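Local coordinates for Anapc5 protein (Xenopus laevis, PDB 5BPZ), which is the Apc5 subunit of the anaphase-promoting complex, a cell-cycle assembly, and is present here as its all-helical N-terminal domain, at residues G101-K104 with D105-F109; Q148-K151 with L152-L156; W29-P32 with Y33-S36; I50-V53 with E54-L58. All blocks are in the same frame, centred on the assembly; numbering follows the deposited sequence.

Interaction 1 of 4, residues G101-K104 with D105-F109; sequences GELK and DMEQF
Leu103 O takes two backbone hydrogen bonds near the start of helix 103-114, one from Met106 N at 3.0 Å and one from Glu107 N. The two donors reach it differently: Glu107 N lies in the carbonyl plane with a nearly straight N-H (165°), while Met106 N stands above that plane. Asp105, in the first turn, supplies the carboxylate half of a capping-box-like arrangement: its side chain turns back along the chain, and OD2 accepts from the backbone N of the residue three before it, Glu102 N, at 2.8 Å through the anti lone pair. Asp105 N in return gives its hydrogen to Glu102 O, so the two residues are joined twice. Holding CG anti to its own carbonyl carbon (chi1 -65°) swings the Asp105 carboxylate toward the incoming chain, where OD2 also comes 3.4 Å from Gly101 CA. Lys104 runs alongside in the same direction, and its NZ makes a long salt bridge of 3.8 Å to Asp105 OD1. An alanine in place of Asp105 is likely to leave Glu102 N without its acceptor and Lys104 without this neighbouring charge. Leu103 and Met106 also rest on Tyr153 of helix 146-164, and Leu103 CD1 meets Met106 CE at 3.9 Å.

Interaction 2 of 4, residues Q148-K151 with L152-L156; sequences QVYK and LYTSL
Tyr150 and Thr154, one turn apart on helix 146-164, set their side chains at about a right angle, with the methyl of the threonine approaching the tyrosine ring obliquely. The touching atoms are Thr154 CG2 and Tyr150 CE2, 3.8 Å apart. That methyl sits over the preceding turn, since it also lies 3.4 Å from Tyr150 O, the carbonyl that accepts from Thr154 N. The other branch, Thr154 OG1, gives a weak hydrogen bond to Lys151 O. Ser155 turns its hydroxyl back to the same carbonyl: with OG beside its own backbone N (chi1 -68°), it donates to Lys151 O at 2.7 Å, tilted 19° from the carbonyl plane. The regular helical bond from Ser155 N reaches Lys151 O as well, at 3.1 Å, but from well above that plane. This is the familiar way in which serine and threonine fold onto an alpha-helix. Leu152 and Tyr153 turn instead to the interior, Leu152 resting on Ile35 and Met106, while Tyr153 packs on Leu103 and Met106 and hydrogen-bonds through OH to Met98 O. This part of the helix is therefore amphipathic, with the exposed Tyr150 and Lys151 on its outer side. Chemically, Lys151 O is a shared acceptor: it takes two bonds from Ser155, whose hydroxyl is thus bonded within the helix itself, while Thr154 OG1 is held there only weakly.

Interaction 3 of 4, residues W29-P32 with Y33-S36; sequences WVTP and YKIS
The indole of Trp29 meets the aliphatic end of Lys34 obliquely, its NE1 lying 3.7 Å from Lys34 CE, although this tryptophan, the first modelled residue, is poorly ordered. The lysine reaches it by a bent course: CG leaves beside the backbone N, and further turns at chi2 (-95°) and chi4 carry CE back along the incoming chain. The ring of Tyr33 leads away from this contact, and its OH hydrogen-bonds to Leu65 O. The ring of Pro32, puckered C-gamma exo, packs against Tyr159 of helix 146-164. Between tryptophan and proline, Thr31 occupies the N-cap of helix 32-46, and Pro32 follows in the first turn, where its lack of an N-H costs no helical hydrogen bond. Thr31 O accepts from Ile35 N at 3.1 Å, the donor standing almost in line with the carbonyl bond. The threonine hydroxyl, placed between its backbone N and carbonyl carbon (chi1 57°), lies 3.3 Å from Lys34 CG; its polar partner is Asp70 OD2. The other oxygen of Asp70 makes a long, weak ion pair with Lys34 NZ, so Asp70 meets both residues, the lysine only weakly. Val30 CG1 touches Ile35 CG1 at 4.2 Å, and Val30 also packs on Leu152 and Ala140. Pro32 O is gripped by Ser36, one turn further on, from opposite faces of its plane: Ser36 N donates from one at 3.1 Å and Ser36 OG from the other at 2.7 Å.

Interaction 4 of 4, residues I50-V53 with E54-L58; sequences ISLV and EKRRL
The chain enters extended through Ile50 and Ser51 and becomes helical at Leu52, after which the backbone bonds run four residues back: Lys55 N to Ser51 O, Arg56 N to Leu52 O and Arg57 N to Val53 O. Ser51, at the N-cap, holds OG between its own backbone N and carbonyl carbon (chi1 67°), which sets it against Glu54 N, and OG accepts from Glu54 N at 3.2 Å. Glu54 answers with its carboxylate: OE1 takes the hydrogen of Ser51 N at 2.9 Å in a nearly straight bond (175°), met on the anti side with the donor 26° out of the carboxylate plane. These reciprocal bonds make a capping box at the start of helix 52-67. Replacing Glu54 by an alanine is likely to leave Ser51 N without this acceptor and the entering segment freer to move. Beside the box, Ile50 reaches along the helix, its CD1 lying 3.6 Å from Lys55 CG and in unusually tight contact, 3.4 Å, with Leu58 CD1. Lys55 itself extends past the isoleucine to give a hydrogen bond from NZ to Ser45 O. On the exposed side, Val53 CG1 lies over one face of the Arg57 guanidinium, offset toward its rim.

Overall arrangement
Interactions 1, 2 and 3 form one connected cluster, whereas interaction 4 stands apart. Helix 146-164 joins the cluster: Tyr153 OH of interaction 2 packs 3.2 Å from Glu102 N of interaction 1, and Leu152 CD1 lies 3.3 Å from Val30 O and 3.8 Å from Ile35 CD1 of interaction 3. Met106 SD completes the triangle at 3.9 Å from Ile35 CD1. The centres of interactions 2 and 3 are about 10 Å apart. Interaction 4 starts the next helix after that of interaction 3, yet its nearest atoms are about 12 Å away, and it lies across the chain's centre from interactions 1 and 2. Of three helix starts and one turn within a helix, interactions 1 to 3 thus illustrate how local bonds accompany interhelix packing.

Interaction 1 of 4, residues G101-K104 with D105-F109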
loop_
_atom_site.group_PDB
_atom_site.type_symbol
_atom_site.label_atom_id
_atom_site.label_comp_id
_atom_site.label_asym_id
_atom_site.label_seq_id
_atom_site.Cartn_x
_atom_site.Cartn_y
_atom_site.Cartn_z
ATOM N N GLY A 101 -4.811 7.859 -12.522
ATOM C CA GLY A 101 -5.770 8.884 -12.126
ATOM C C GLY A 101 -5.142 10.263 -12.071
ATOM O O GLY A 101 -4.496 10.696 -13.033
ATOM N N GLU A 102 -5.323 10.957 -10.935
ATOM C CA GLU A 102 -4.792 12.303 -10.669
ATOM C C GLU A 102 -4.253 12.363 -9.234
ATOM O O GLU A 102 -4.452 11.409 -8.482
ATOM C CB GLU A 102 -5.881 13.375 -10.884
ATOM C CG GLU A 102 -6.287 13.590 -12.331
ATOM C CD GLU A 102 -5.383 14.505 -13.136
ATOM O OE1 GLU A 102 -4.316 14.039 -13.601
ATOM O OE2 GLU A 102 -5.763 15.682 -13.335
ATOM N N LEU A 103 -3.575 13.474 -8.852
ATOM C CA LEU A 103 -3.021 13.664 -7.506
ATOM C C LEU A 103 -4.087 13.448 -6.428
ATOM O O LEU A 103 -3.801 12.781 -5.439
ATOM C CB LEU A 103 -2.335 15.043 -7.363
ATOM C CG LEU A 103 -1.975 15.538 -5.939
ATOM C CD1 LEU A 103 -0.945 14.630 -5.252
ATOM C CD2 LEU A 103 -1.473 16.960 -5.971
ATOM N N LYS A 104 -5.324 13.956 -6.660
ATOM C CA LYS A 104 -6.481 13.815 -5.761
ATOM C C LYS A 104 -6.779 12.358 -5.369
ATOM O O LYS A 104 -7.234 12.117 -4.253
ATOM C CB LYS A 104 -7.740 14.498 -6.340
ATOM C CG LYS A 104 -8.219 13.955 -7.691
ATOM C CD LYS A 104 -9.550 14.559 -8.117
ATOM C CE LYS A 104 -10.029 14.025 -9.447
ATOM N NZ LYS A 104 -10.609 12.660 -9.328
ATOM N N ASP A 105 -6.512 11.399 -6.285
ATOM C CA ASP A 105 -6.746 9.971 -6.065
ATOM C C ASP A 105 -5.822 9.385 -5.005
ATOM O O ASP A 105 -6.243 8.494 -4.267
ATOM C CB ASP A 105 -6.692 9.190 -7.385
ATOM C CG ASP A 105 -7.811 9.573 -8.337
ATOM O OD1 ASP A 105 -8.995 9.457 -7.943
ATOM O OD2 ASP A 105 -7.506 10.002 -9.466
ATOM N N MET A 106 -4.580 9.913 -4.902
ATOM C CA MET A 106 -3.616 9.504 -3.882
ATOM C C MET A 106 -4.036 10.106 -2.536
ATOM O O MET A 106 -4.031 9.397 -1.536
ATOM C CB MET A 106 -2.184 9.922 -4.265
ATOM C CG MET A 106 -1.114 9.326 -3.349
ATOM S SD MET A 106 0.569 9.938 -3.615
ATOM C CE MET A 106 0.374 11.694 -3.087
ATOM N N GLU A 107 -4.445 11.398 -2.529
ATOM C CA GLU A 107 -4.919 12.142 -1.349
ATOM C C GLU A 107 -6.191 11.506 -0.770
ATOM O O GLU A 107 -6.331 11.423 0.453
ATOM C CB GLU A 107 -5.185 13.620 -1.698
ATOM C CG GLU A 107 -4.005 14.347 -2.327
ATOM C CD GLU A 107 -4.260 15.797 -2.683
ATOM O OE1 GLU A 107 -5.196 16.065 -3.471
ATOM O OE2 GLU A 107 -3.496 16.666 -2.204
ATOM N N GLN A 108 -7.108 11.057 -1.653
ATOM C CA GLN A 108 -8.360 10.395 -1.286
ATOM C C GLN A 108 -8.084 9.018 -0.672
ATOM O O GLN A 108 -8.824 8.599 0.213
ATOM C CB GLN A 108 -9.289 10.277 -2.500
ATOM C CG GLN A 108 -10.736 9.926 -2.154
ATOM C CD GLN A 108 -11.584 9.688 -3.380
ATOM O OE1 GLN A 108 -11.081 9.482 -4.494
ATOM N NE2 GLN A 108 -12.896 9.697 -3.197
ATOM N N PHE A 109 -7.026 8.319 -1.135
ATOM C CA PHE A 109 -6.638 7.021 -0.572
ATOM C C PHE A 109 -6.203 7.205 0.888
ATOM O O PHE A 109 -6.593 6.413 1.745
ATOM C CB PHE A 109 -5.528 6.325 -1.396
ATOM C CG PHE A 109 -4.890 5.154 -0.665
ATOM C CD1 PHE A 109 -5.592 3.969 -0.465
ATOM C CD2 PHE A 109 -3.619 5.268 -0.112
ATOM C CE1 PHE A 109 -5.024 2.911 0.252
ATOM C CE2 PHE A 109 -3.049 4.205 0.600
ATOM C CZ PHE A 109 -3.758 3.035 0.778
#

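Interaction 2 of 4, residues Q148-K151 with L152-L156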
loop_
_atom_site.group_PDB
_atom_site.type_symbol
_atom_site.label_atom_id
_atom_site.label_comp_id
_atom_site.label_asym_id
_atom_site.label_seq_id
_atom_site.Cartn_x
_atom_site.Cartn_y
_atom_site.Cartn_z
ATOM N N GLN A 148 6.535 18.232 -1.822
ATOM C CA GLN A 148 6.855 16.863 -1.428
ATOM C C GLN A 148 5.726 15.875 -1.757
ATOM O O GLN A 148 6.016 14.750 -2.184
ATOM C CB GLN A 148 7.259 16.804 0.051
ATOM C CG GLN A 148 8.610 17.456 0.363
ATOM C CD GLN A 148 9.055 17.220 1.791
ATOM O OE1 GLN A 148 8.417 17.651 2.756
ATOM N NE2 GLN A 148 10.183 16.546 1.958
ATOM N N VAL A 149 4.446 16.309 -1.605
ATOM C CA VAL A 149 3.260 15.495 -1.927
ATOM C C VAL A 149 3.144 15.298 -3.440
ATOM O O VAL A 149 2.876 14.178 -3.889
ATOM C CB VAL A 149 1.961 16.036 -1.262
ATOM C CG1 VAL A 149 0.705 15.689 -2.062
ATOM C CG2 VAL A 149 1.830 15.517 0.158
ATOM N N TYR A 150 3.370 16.377 -4.221
ATOM C CA TYR A 150 3.330 16.329 -5.685
ATOM C C TYR A 150 4.435 15.400 -6.202
ATOM O O TYR A 150 4.161 14.556 -7.057
ATOM C CB TYR A 150 3.432 17.736 -6.306
ATOM C CG TYR A 150 3.115 17.754 -7.789
ATOM C CD1 TYR A 150 1.803 17.855 -8.241
ATOM C CD2 TYR A 150 4.124 17.629 -8.742
ATOM C CE1 TYR A 150 1.501 17.848 -9.603
ATOM C CE2 TYR A 150 3.836 17.616 -10.107
ATOM C CZ TYR A 150 2.521 17.730 -10.534
ATOM O OH TYR A 150 2.227 17.727 -11.877
ATOM N N LYS A 151 5.667 15.522 -5.647
ATOM C CA LYS A 151 6.810 14.671 -6.018
ATOM C C LYS A 151 6.582 13.218 -5.577
ATOM O O LYS A 151 7.150 12.305 -6.177
ATOM C CB LYS A 151 8.154 15.216 -5.471
ATOM C CG LYS A 151 8.538 16.636 -5.913
ATOM C CD LYS A 151 8.830 16.768 -7.403
ATOM C CE LYS A 151 8.848 18.213 -7.837
ATOM N NZ LYS A 151 8.951 18.340 -9.313
ATOM N N LEU A 152 5.718 13.001 -4.560
ATOM C CA LEU A 152 5.365 11.658 -4.101
ATOM C C LEU A 152 4.424 10.987 -5.105
ATOM O O LEU A 152 4.616 9.810 -5.430
ATOM C CB LEU A 152 4.757 11.684 -2.689
ATOM C CG LEU A 152 4.268 10.346 -2.113
ATOM C CD1 LEU A 152 5.418 9.341 -1.954
ATOM C CD2 LEU A 152 3.516 10.565 -0.815
ATOM N N TYR A 153 3.432 11.739 -5.614
ATOM C CA TYR A 153 2.490 11.230 -6.606
ATOM C C TYR A 153 3.175 10.915 -7.938
ATOM O O TYR A 153 2.840 9.901 -8.549
ATOM C CB TYR A 153 1.283 12.172 -6.797
ATOM C CG TYR A 153 0.285 11.642 -7.805
ATOM C CD1 TYR A 153 -0.459 10.492 -7.542
ATOM C CD2 TYR A 153 0.146 12.237 -9.058
ATOM C CE1 TYR A 153 -1.336 9.965 -8.487
ATOM C CE2 TYR A 153 -0.728 11.718 -10.013
ATOM C CZ TYR A 153 -1.456 10.574 -9.727
ATOM O OH TYR A 153 -2.312 10.049 -10.659
ATOM N N THR A 154 4.140 11.755 -8.378
ATOM C CA THR A 154 4.871 11.501 -9.629
ATOM C C THR A 154 5.740 10.245 -9.465
ATOM O O THR A 154 5.743 9.388 -10.352
ATOM C CB THR A 154 5.625 12.743 -10.156
ATOM O OG1 THR A 154 6.719 13.064 -9.296
ATOM C CG2 THR A 154 4.711 13.961 -10.361
ATOM N N SER A 155 6.402 10.103 -8.291
ATOM C CA SER A 155 7.215 8.934 -7.922
ATOM C C SER A 155 6.370 7.665 -7.974
ATOM O O SER A 155 6.869 6.620 -8.390
ATOM C CB SER A 155 7.788 9.091 -6.515
ATOM O OG SER A 155 8.752 10.129 -6.474
ATOM N N LEU A 156 5.091 7.769 -7.550
ATOM C CA LEU A 156 4.131 6.673 -7.536
ATOM C C LEU A 156 3.770 6.252 -8.954
ATOM O O LEU A 156 3.681 5.051 -9.232
ATOM C CB LEU A 156 2.881 7.052 -6.729
ATOM C CG LEU A 156 1.745 6.026 -6.692
ATOM C CD1 LEU A 156 2.106 4.812 -5.842
ATOM C CD2 LEU A 156 0.481 6.666 -6.214
#

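Interaction 3 of 4, residues W29-P32 with Y33-S36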
loop_
_atom_site.group_PDB
_atom_site.type_symbol
_atom_site.label_atom_id
_atom_site.label_comp_id
_atom_site.label_asym_id
_atom_site.label_seq_id
_atom_site.Cartn_x
_atom_site.Cartn_y
_atom_site.Cartn_z
ATOM N N TRP A 29 10.183 9.994 3.949
ATOM C CA TRP A 29 10.038 8.643 4.494
ATOM C C TRP A 29 8.904 7.854 3.816
ATOM O O TRP A 29 9.014 6.636 3.664
ATOM C CB TRP A 29 9.878 8.679 6.027
ATOM C CG TRP A 29 9.971 7.341 6.710
ATOM C CD1 TRP A 29 10.688 6.253 6.299
ATOM C CD2 TRP A 29 9.405 6.990 7.977
ATOM N NE1 TRP A 29 10.540 5.221 7.197
ATOM C CE2 TRP A 29 9.767 5.649 8.242
ATOM C CE3 TRP A 29 8.604 7.673 8.912
ATOM C CZ2 TRP A 29 9.359 4.978 9.402
ATOM C CZ3 TRP A 29 8.197 7.005 10.058
ATOM C CH2 TRP A 29 8.575 5.675 10.296
ATOM N N VAL A 30 7.829 8.550 3.404
ATOM C CA VAL A 30 6.696 7.956 2.694
ATOM C C VAL A 30 7.139 7.794 1.238
ATOM O O VAL A 30 7.490 8.783 0.597
ATOM C CB VAL A 30 5.401 8.810 2.811
ATOM C CG1 VAL A 30 4.250 8.174 2.033
ATOM C CG2 VAL A 30 5.002 9.017 4.268
ATOM N N THR A 31 7.161 6.550 0.738
ATOM C CA THR A 31 7.571 6.241 -0.635
ATOM C C THR A 31 6.469 5.453 -1.374
ATOM O O THR A 31 5.592 4.899 -0.704
ATOM C CB THR A 31 8.891 5.437 -0.635
ATOM O OG1 THR A 31 8.728 4.254 0.143
ATOM C CG2 THR A 31 10.098 6.243 -0.156
ATOM N N PRO A 32 6.518 5.335 -2.736
ATOM C CA PRO A 32 5.507 4.515 -3.444
ATOM C C PRO A 32 5.416 3.052 -2.968
ATOM O O PRO A 32 4.328 2.478 -3.012
ATOM C CB PRO A 32 5.923 4.608 -4.912
ATOM C CG PRO A 32 6.817 5.785 -5.008
ATOM C CD PRO A 32 7.484 5.936 -3.684
ATOM N N TYR A 33 6.530 2.461 -2.481
ATOM C CA TYR A 33 6.514 1.103 -1.920
ATOM C C TYR A 33 5.655 1.074 -0.639
ATOM O O TYR A 33 4.854 0.149 -0.453
ATOM C CB TYR A 33 7.940 0.597 -1.604
ATOM C CG TYR A 33 7.941 -0.630 -0.719
ATOM C CD1 TYR A 33 7.616 -1.884 -1.232
ATOM C CD2 TYR A 33 8.207 -0.531 0.644
ATOM C CE1 TYR A 33 7.569 -3.008 -0.414
ATOM C CE2 TYR A 33 8.156 -1.653 1.475
ATOM C CZ TYR A 33 7.852 -2.891 0.936
ATOM O OH TYR A 33 7.797 -4.002 1.738
ATOM N N LYS A 34 5.852 2.078 0.248
ATOM C CA LYS A 34 5.133 2.205 1.523
ATOM C C LYS A 34 3.634 2.382 1.277
ATOM O O LYS A 34 2.841 1.806 2.012
ATOM C CB LYS A 34 5.684 3.371 2.367
ATOM C CG LYS A 34 7.134 3.202 2.817
ATOM C CD LYS A 34 7.267 2.600 4.207
ATOM C CE LYS A 34 8.521 3.057 4.920
ATOM N NZ LYS A 34 9.761 2.525 4.296
ATOM N N ILE A 35 3.258 3.135 0.213
ATOM C CA ILE A 35 1.870 3.370 -0.225
ATOM C C ILE A 35 1.254 2.031 -0.644
ATOM O O ILE A 35 0.131 1.703 -0.248
ATOM C CB ILE A 35 1.829 4.424 -1.372
ATOM C CG1 ILE A 35 2.176 5.839 -0.835
ATOM C CG2 ILE A 35 0.471 4.428 -2.083
ATOM C CD1 ILE A 35 2.512 6.924 -1.964
ATOM N N SER A 36 2.024 1.245 -1.400
ATOM C CA SER A 36 1.644 -0.081 -1.882
ATOM C C SER A 36 1.394 -1.055 -0.718
ATOM O O SER A 36 0.479 -1.874 -0.776
ATOM C CB SER A 36 2.711 -0.594 -2.838
ATOM O OG SER A 36 2.878 0.336 -3.898
#

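Interaction 4 of 4, residues I50-V53 with E54-L58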
loop_
_atom_site.group_PDB
_atom_site.type_symbol
_atom_site.label_atom_id
_atom_site.label_comp_id
_atom_site.label_asym_id
_atom_site.label_seq_id
_atom_site.Cartn_x
_atom_site.Cartn_y
_atom_site.Cartn_z
ATOM N N ILE A 50 -11.944 -14.618 2.897
ATOM C CA ILE A 50 -11.280 -15.263 4.032
ATOM C C ILE A 50 -11.882 -14.773 5.346
ATOM O O ILE A 50 -12.402 -13.655 5.422
ATOM C CB ILE A 50 -9.724 -15.185 4.007
ATOM C CG1 ILE A 50 -9.213 -13.758 4.261
ATOM C CG2 ILE A 50 -9.124 -15.795 2.712
ATOM C CD1 ILE A 50 -7.807 -13.720 4.764
ATOM N N SER A 51 -11.840 -15.622 6.368
ATOM C CA SER A 51 -12.390 -15.319 7.684
ATOM C C SER A 51 -11.523 -14.293 8.425
ATOM O O SER A 51 -10.355 -14.091 8.064
ATOM C CB SER A 51 -12.467 -16.603 8.504
ATOM O OG SER A 51 -11.168 -17.085 8.791
ATOM N N LEU A 52 -12.074 -13.694 9.490
ATOM C CA LEU A 52 -11.341 -12.748 10.339
ATOM C C LEU A 52 -10.113 -13.437 11.008
ATOM O O LEU A 52 -9.042 -12.835 11.106
ATOM C CB LEU A 52 -12.277 -12.131 11.388
ATOM C CG LEU A 52 -11.706 -10.996 12.251
ATOM C CD1 LEU A 52 -11.161 -9.830 11.387
ATOM C CD2 LEU A 52 -12.729 -10.515 13.247
ATOM N N VAL A 53 -10.262 -14.710 11.400
ATOM C CA VAL A 53 -9.172 -15.491 11.974
ATOM C C VAL A 53 -8.001 -15.616 10.961
ATOM O O VAL A 53 -6.855 -15.334 11.315
ATOM C CB VAL A 53 -9.699 -16.851 12.520
ATOM C CG1 VAL A 53 -8.593 -17.890 12.639
ATOM C CG2 VAL A 53 -10.396 -16.655 13.862
ATOM N N GLU A 54 -8.308 -15.985 9.699
ATOM C CA GLU A 54 -7.336 -16.127 8.604
ATOM C C GLU A 54 -6.667 -14.779 8.313
ATOM O O GLU A 54 -5.481 -14.746 8.015
ATOM C CB GLU A 54 -7.998 -16.690 7.328
ATOM C CG GLU A 54 -8.481 -18.130 7.440
ATOM C CD GLU A 54 -9.281 -18.622 6.243
ATOM O OE1 GLU A 54 -10.446 -18.190 6.073
ATOM O OE2 GLU A 54 -8.735 -19.440 5.468
ATOM N N LYS A 55 -7.423 -13.673 8.432
ATOM C CA LYS A 55 -6.924 -12.303 8.231
ATOM C C LYS A 55 -5.889 -11.957 9.294
ATOM O O LYS A 55 -4.887 -11.331 8.975
ATOM C CB LYS A 55 -8.073 -11.288 8.300
ATOM C CG LYS A 55 -8.852 -11.156 7.007
ATOM C CD LYS A 55 -10.014 -10.192 7.156
ATOM C CE LYS A 55 -10.835 -10.190 5.903
ATOM N NZ LYS A 55 -11.997 -9.265 6.001
ATOM N N ARG A 56 -6.139 -12.374 10.555
ATOM C CA ARG A 56 -5.241 -12.135 11.679
ATOM C C ARG A 56 -3.924 -12.893 11.494
ATOM O O ARG A 56 -2.859 -12.329 11.757
ATOM C CB ARG A 56 -5.939 -12.412 13.023
ATOM C CG ARG A 56 -7.099 -11.420 13.263
ATOM C CD ARG A 56 -7.492 -11.200 14.711
ATOM N NE ARG A 56 -8.024 -12.416 15.315
ATOM C CZ ARG A 56 -9.275 -12.581 15.731
ATOM N NH1 ARG A 56 -10.150 -11.586 15.646
ATOM N NH2 ARG A 56 -9.655 -13.734 16.257
ATOM N N ARG A 57 -4.000 -14.131 10.945
ATOM C CA ARG A 57 -2.840 -14.974 10.641
ATOM C C ARG A 57 -2.032 -14.314 9.527
ATOM O O ARG A 57 -0.820 -14.188 9.655
ATOM C CB ARG A 57 -3.268 -16.386 10.199
ATOM C CG ARG A 57 -3.938 -17.224 11.279
ATOM C CD ARG A 57 -4.146 -18.662 10.825
ATOM N NE ARG A 57 -4.851 -19.450 11.840
ATOM C CZ ARG A 57 -5.991 -20.106 11.634
ATOM N NH1 ARG A 57 -6.568 -20.090 10.439
ATOM N NH2 ARG A 57 -6.561 -20.780 12.621
ATOM N N LEU A 58 -2.708 -13.868 8.451
ATOM C CA LEU A 58 -2.066 -13.214 7.312
ATOM C C LEU A 58 -1.371 -11.900 7.671
ATOM O O LEU A 58 -0.312 -11.617 7.110
ATOM C CB LEU A 58 -3.040 -13.027 6.150
ATOM C CG LEU A 58 -3.397 -14.291 5.378
ATOM C CD1 LEU A 58 -4.402 -13.989 4.319
ATOM C CD2 LEU A 58 -2.167 -14.942 4.750
#